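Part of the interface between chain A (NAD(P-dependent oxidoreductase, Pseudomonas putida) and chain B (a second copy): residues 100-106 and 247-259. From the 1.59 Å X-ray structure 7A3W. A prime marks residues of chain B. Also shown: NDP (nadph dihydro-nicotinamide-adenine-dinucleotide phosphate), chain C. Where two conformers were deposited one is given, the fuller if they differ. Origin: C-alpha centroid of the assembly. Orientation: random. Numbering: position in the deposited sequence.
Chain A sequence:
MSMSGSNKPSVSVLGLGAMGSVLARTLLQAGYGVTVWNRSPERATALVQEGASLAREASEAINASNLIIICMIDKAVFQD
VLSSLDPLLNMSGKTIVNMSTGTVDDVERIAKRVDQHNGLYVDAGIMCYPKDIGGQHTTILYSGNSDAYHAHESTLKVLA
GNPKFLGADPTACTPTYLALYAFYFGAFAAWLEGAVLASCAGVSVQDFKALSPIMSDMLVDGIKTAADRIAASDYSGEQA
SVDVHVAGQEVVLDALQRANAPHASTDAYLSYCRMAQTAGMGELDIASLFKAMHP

Chain A 100-106: STGTVDD
Chain B 247-259: AGQEVVLDALQRA

The contact joins a loop of chain A, residues 100-103 leading into the first turn of a helix at 104-106, to one face of a chain B helix that is already under way at Ala247′. The loop is extended: phi/psi run from -85/140 at Ser100 and -67/138 at Thr101 through the nearly flat -176/178 of Gly102 to -88/165 at the N-cap residue Thr103, after which Val104 to Asp106 take helical values near -60/-40. The chain B backbone is regular, with i to i+4 hydrogen bonds such as Ala255′ N to Val251′ O (3.0 Å) and Arg258′ N to Asp254′ O (2.9 Å). In register, Thr101 CA lies 6.2 Å from Gly248′ CA and Gly102 CA lies 6.3 Å from Val251′ CA. Both stretches thus advance in the same general sense, and contacts on the helix fall at 248′, 251′, 254′ and 258′, the spacing of a single helical face. Together the two stretches bury 266 Å².

The apolar packing centres on Val251′ (chi1 t), whose CA-CB bond points toward the loop. Thr101 (chi1 m) also points toward its partner, placing CG2 3.9 Å from Val251′ CB and 4.0 Å from Gly248′ CA. At Gly248′ the methyl meets CA; a CB there would point sideways, 4.3 Å from Thr101 CG2, and would have room. One residue on, Val251′ CG1 lies 3.5 Å from Gly102 O and 4.2 Å from Thr103 N. At Gly102 a CB would point away from the helix and come within 3.0 Å of Asp106 OD2, so the absence of a side chain leaves space for that carboxylate.

The same carboxylate accepts a hydrogen bond from the N-cap residue: Thr103 N to Asp106 OD2 (chi1 m), 3.0 Å and 164°. In chain B, Asp254′ (chi1 t) and Arg258′ (chi1 m, chi2 148°, chi3 p, chi4 -84°) are one turn apart and form a salt bridge, Arg258′ NE to Asp254′ OD2, at 3.4 Å.

Across the interface polar atoms approach one another, but the hydrogen bonding that joins the two sides runs through a water. Thr103 (chi1 t) brings OG1 to 3.1 Å from Arg258′ NH2, yet the angle is poor for a hydrogen bond; OG1 is also 3.8 Å from Asp254′ OD2. Arg258′ NH2 approaches Val104 CG2 to 3.4 Å (Val104 chi1 m) and Asp105 OD1 to 4.2 Å, the latter a pairing of opposite charges beyond salt-bridge range. No direct hydrogen bond spans the stretches among the modelled atoms, although Arg258′ lacks NH1. Water 1 supplies the link, accepting from Val104 N (3.0 Å) and from Arg258′ NH2 (2.9 Å), and so ties the start of one helix to the arginine of the other.

Thr101 also holds the cofactor. Its N donates to NDP O3D (2.9 Å, 164°), and its OG1 is hydrogen-bonded to NDP O2D at 2.8 Å. The hydroxyl therefore serves the nucleotide while CG2 packs on chain B.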

# COMPACT_ATOMS: atom_id res chain seq x y z
N SER A 100 17.64 16.77 -3.50
CA SER A 100 17.49 16.78 -2.03
C SER A 100 16.02 17.04 -1.66
O SER A 100 15.37 17.86 -2.33
CB SER A 100 18.44 17.79 -1.42
OG SER A 100 17.88 18.38 -0.25
N THR A 101 15.51 16.35 -0.64
CA THR A 101 14.15 16.57 -0.09
C THR A 101 14.09 17.95 0.57
O THR A 101 15.06 18.31 1.24
CB THR A 101 13.77 15.51 0.94
OG1 THR A 101 13.78 14.28 0.24
CG2 THR A 101 12.43 15.79 1.60
N GLY A 102 13.01 18.68 0.35
CA GLY A 102 12.83 20.03 0.94
C GLY A 102 11.48 20.64 0.62
O GLY A 102 10.68 20.02 -0.08
N THR A 103 11.22 21.84 1.13
CA THR A 103 9.91 22.52 0.98
C THR A 103 9.90 23.35 -0.31
O THR A 103 10.99 23.62 -0.87
CB THR A 103 9.62 23.41 2.20
OG1 THR A 103 8.28 23.89 2.08
CG2 THR A 103 10.57 24.57 2.28
N VAL A 104 8.71 23.77 -0.76
CA VAL A 104 8.56 24.67 -1.94
C VAL A 104 9.24 26.01 -1.64
O VAL A 104 9.80 26.57 -2.58
CB VAL A 104 7.09 24.82 -2.40
CG1 VAL A 104 6.58 23.52 -3.02
CG2 VAL A 104 6.15 25.27 -1.30
N ASP A 105 9.25 26.48 -0.38
CA ASP A 105 9.93 27.73 0.02
C ASP A 105 11.44 27.61 -0.22
O ASP A 105 12.05 28.56 -0.78
CB ASP A 105 9.66 28.08 1.49
CG ASP A 105 8.19 28.33 1.83
OD1 ASP A 105 7.36 28.36 0.91
OD2 ASP A 105 7.90 28.48 3.03
N ASP A 106 12.03 26.47 0.12
CA ASP A 106 13.45 26.18 -0.16
C ASP A 106 13.69 26.26 -1.66
O ASP A 106 14.70 26.87 -2.07
CB ASP A 106 13.88 24.78 0.30
CG ASP A 106 13.86 24.54 1.80
OD1 ASP A 106 14.14 25.50 2.57
OD2 ASP A 106 13.59 23.36 2.18
N ALA B 247 13.62 12.60 8.67
CA ALA B 247 13.86 13.98 8.21
C ALA B 247 13.01 14.23 6.97
O ALA B 247 12.44 15.29 6.86
CB ALA B 247 15.32 14.21 7.94
N GLY B 248 12.96 13.28 6.05
CA GLY B 248 12.15 13.39 4.82
C GLY B 248 10.66 13.45 5.13
O GLY B 248 9.98 14.31 4.56
N GLN B 249 10.15 12.57 5.99
CA GLN B 249 8.69 12.51 6.23
C GLN B 249 8.25 13.71 7.07
O GLN B 249 7.06 14.02 7.03
CB GLN B 249 8.24 11.18 6.84
CG GLN B 249 6.88 10.76 6.32
CD GLN B 249 6.88 10.30 4.88
OE1 GLN B 249 7.92 10.22 4.24
NE2 GLN B 249 5.70 9.98 4.36
N GLU B 250 9.16 14.38 7.77
CA GLU B 250 8.78 15.61 8.50
C GLU B 250 8.51 16.72 7.49
O GLU B 250 7.68 17.60 7.76
CB GLU B 250 9.86 16.01 9.50
CG GLU B 250 9.88 15.14 10.74
CD GLU B 250 11.08 15.41 11.65
OE1 GLU B 250 12.07 15.98 11.16
OE2 GLU B 250 11.03 15.01 12.83
N VAL B 251 9.16 16.67 6.33
CA VAL B 251 8.86 17.59 5.19
C VAL B 251 7.49 17.23 4.61
O VAL B 251 6.70 18.12 4.34
CB VAL B 251 10.00 17.55 4.15
CG1 VAL B 251 9.72 18.40 2.92
CG2 VAL B 251 11.29 17.98 4.82
N VAL B 252 7.20 15.95 4.42
CA VAL B 252 5.86 15.50 3.95
C VAL B 252 4.80 16.03 4.94
O VAL B 252 3.82 16.62 4.50
CB VAL B 252 5.81 13.98 3.79
CG1 VAL B 252 4.40 13.48 3.47
CG2 VAL B 252 6.78 13.49 2.72
N LEU B 253 5.03 15.89 6.24
CA LEU B 253 4.04 16.35 7.24
C LEU B 253 3.83 17.86 7.08
O LEU B 253 2.69 18.32 7.15
CB LEU B 253 4.57 16.02 8.63
CG LEU B 253 3.73 16.53 9.80
CD1 LEU B 253 2.30 16.02 9.67
CD2 LEU B 253 4.36 16.08 11.10
N ASP B 254 4.93 18.60 6.96
CA ASP B 254 4.89 20.08 6.81
C ASP B 254 4.00 20.44 5.62
O ASP B 254 3.14 21.34 5.75
CB ASP B 254 6.30 20.63 6.64
CG ASP B 254 6.33 22.11 6.29
OD1 ASP B 254 6.08 22.89 7.20
OD2 ASP B 254 6.57 22.44 5.12
N ALA B 255 4.18 19.76 4.48
CA ALA B 255 3.38 19.98 3.26
C ALA B 255 1.90 19.69 3.53
O ALA B 255 1.05 20.49 3.10
CB ALA B 255 3.92 19.14 2.13
N LEU B 256 1.58 18.62 4.25
CA LEU B 256 0.18 18.27 4.58
C LEU B 256 -0.42 19.37 5.47
O LEU B 256 -1.54 19.84 5.17
CB LEU B 256 0.10 16.92 5.29
CG LEU B 256 0.43 15.71 4.41
CD1 LEU B 256 0.76 14.49 5.25
CD2 LEU B 256 -0.71 15.41 3.46
N GLN B 257 0.31 19.80 6.49
CA GLN B 257 -0.18 20.83 7.44
C GLN B 257 -0.44 22.14 6.68
O GLN B 257 -1.52 22.75 6.87
CB GLN B 257 0.82 20.98 8.59
CG GLN B 257 0.82 19.78 9.53
CD GLN B 257 1.90 19.84 10.59
OE1 GLN B 257 2.95 20.46 10.42
NE2 GLN B 257 1.67 19.16 11.70
N ARG B 258 0.47 22.53 5.78
CA ARG B 258 0.33 23.81 5.03
C ARG B 258 -0.83 23.70 4.02
O ARG B 258 -1.44 24.74 3.76
CB ARG B 258 1.69 24.22 4.45
CG ARG B 258 2.56 24.92 5.50
CD ARG B 258 4.07 24.74 5.41
NE ARG B 258 4.69 25.14 4.15
CZ ARG B 258 4.76 24.37 3.08
NH2 ARG B 258 5.36 24.82 1.99
N ALA B 259 -1.13 22.51 3.49
CA ALA B 259 -2.28 22.25 2.58
C ALA B 259 -3.58 22.11 3.37
O ALA B 259 -4.64 21.96 2.73
CB ALA B 259 -2.04 21.00 1.77
PA NDP C . 22.73 10.70 4.06
O1A NDP C . 23.39 9.41 3.70
O2A NDP C . 22.50 11.13 5.49
O5B NDP C . 23.62 11.83 3.38
C5B NDP C . 23.40 13.22 3.70
C4B NDP C . 24.37 14.05 2.91
O4B NDP C . 24.15 15.46 3.23
C3B NDP C . 25.86 13.79 3.21
O3B NDP C . 26.67 14.00 2.06
C2B NDP C . 26.14 14.87 4.23
O2B NDP C . 27.52 15.21 4.30
C1B NDP C . 25.36 16.02 3.61
N9A NDP C . 25.14 17.14 4.51
C8A NDP C . 24.46 17.20 5.70
N7A NDP C . 24.52 18.37 6.27
C5A NDP C . 25.27 19.14 5.40
C6A NDP C . 25.68 20.48 5.42
N6A NDP C . 25.38 21.33 6.40
N1A NDP C . 26.41 20.92 4.37
C2A NDP C . 26.71 20.08 3.37
N3A NDP C . 26.39 18.79 3.25
C4A NDP C . 25.66 18.38 4.31
O3 NDP C . 21.38 10.89 3.23
PN NDP C . 20.85 10.18 1.88
O1N NDP C . 21.93 10.09 0.86
O2N NDP C . 20.18 8.93 2.28
O5D NDP C . 19.72 11.21 1.43
C5D NDP C . 20.08 12.42 0.75
C4D NDP C . 18.83 13.08 0.25
O4D NDP C . 18.24 12.26 -0.78
C3D NDP C . 17.73 13.36 1.29
O3D NDP C . 17.12 14.60 0.99
C2D NDP C . 16.77 12.18 1.10
O2D NDP C . 15.43 12.42 1.54
C1D NDP C . 16.89 11.99 -0.42
N1N NDP C . 16.54 10.59 -0.80
C2N NDP C . 17.24 9.51 -0.33
C3N NDP C . 16.85 8.21 -0.63
C7N NDP C . 17.56 6.99 -0.09
O7N NDP C . 17.04 5.90 -0.32
N7N NDP C . 18.69 7.11 0.63
C4N NDP C . 15.68 8.01 -1.53
C5N NDP C . 15.17 9.24 -2.13
C6N NDP C . 15.45 10.41 -1.62
P2B NDP C . 28.42 14.37 5.40
O1X NDP C . 29.62 15.25 5.70
O2X NDP C . 27.56 14.15 6.60
O3X NDP C . 28.78 13.10 4.64
O HOH W 1 6.41 22.41 0.67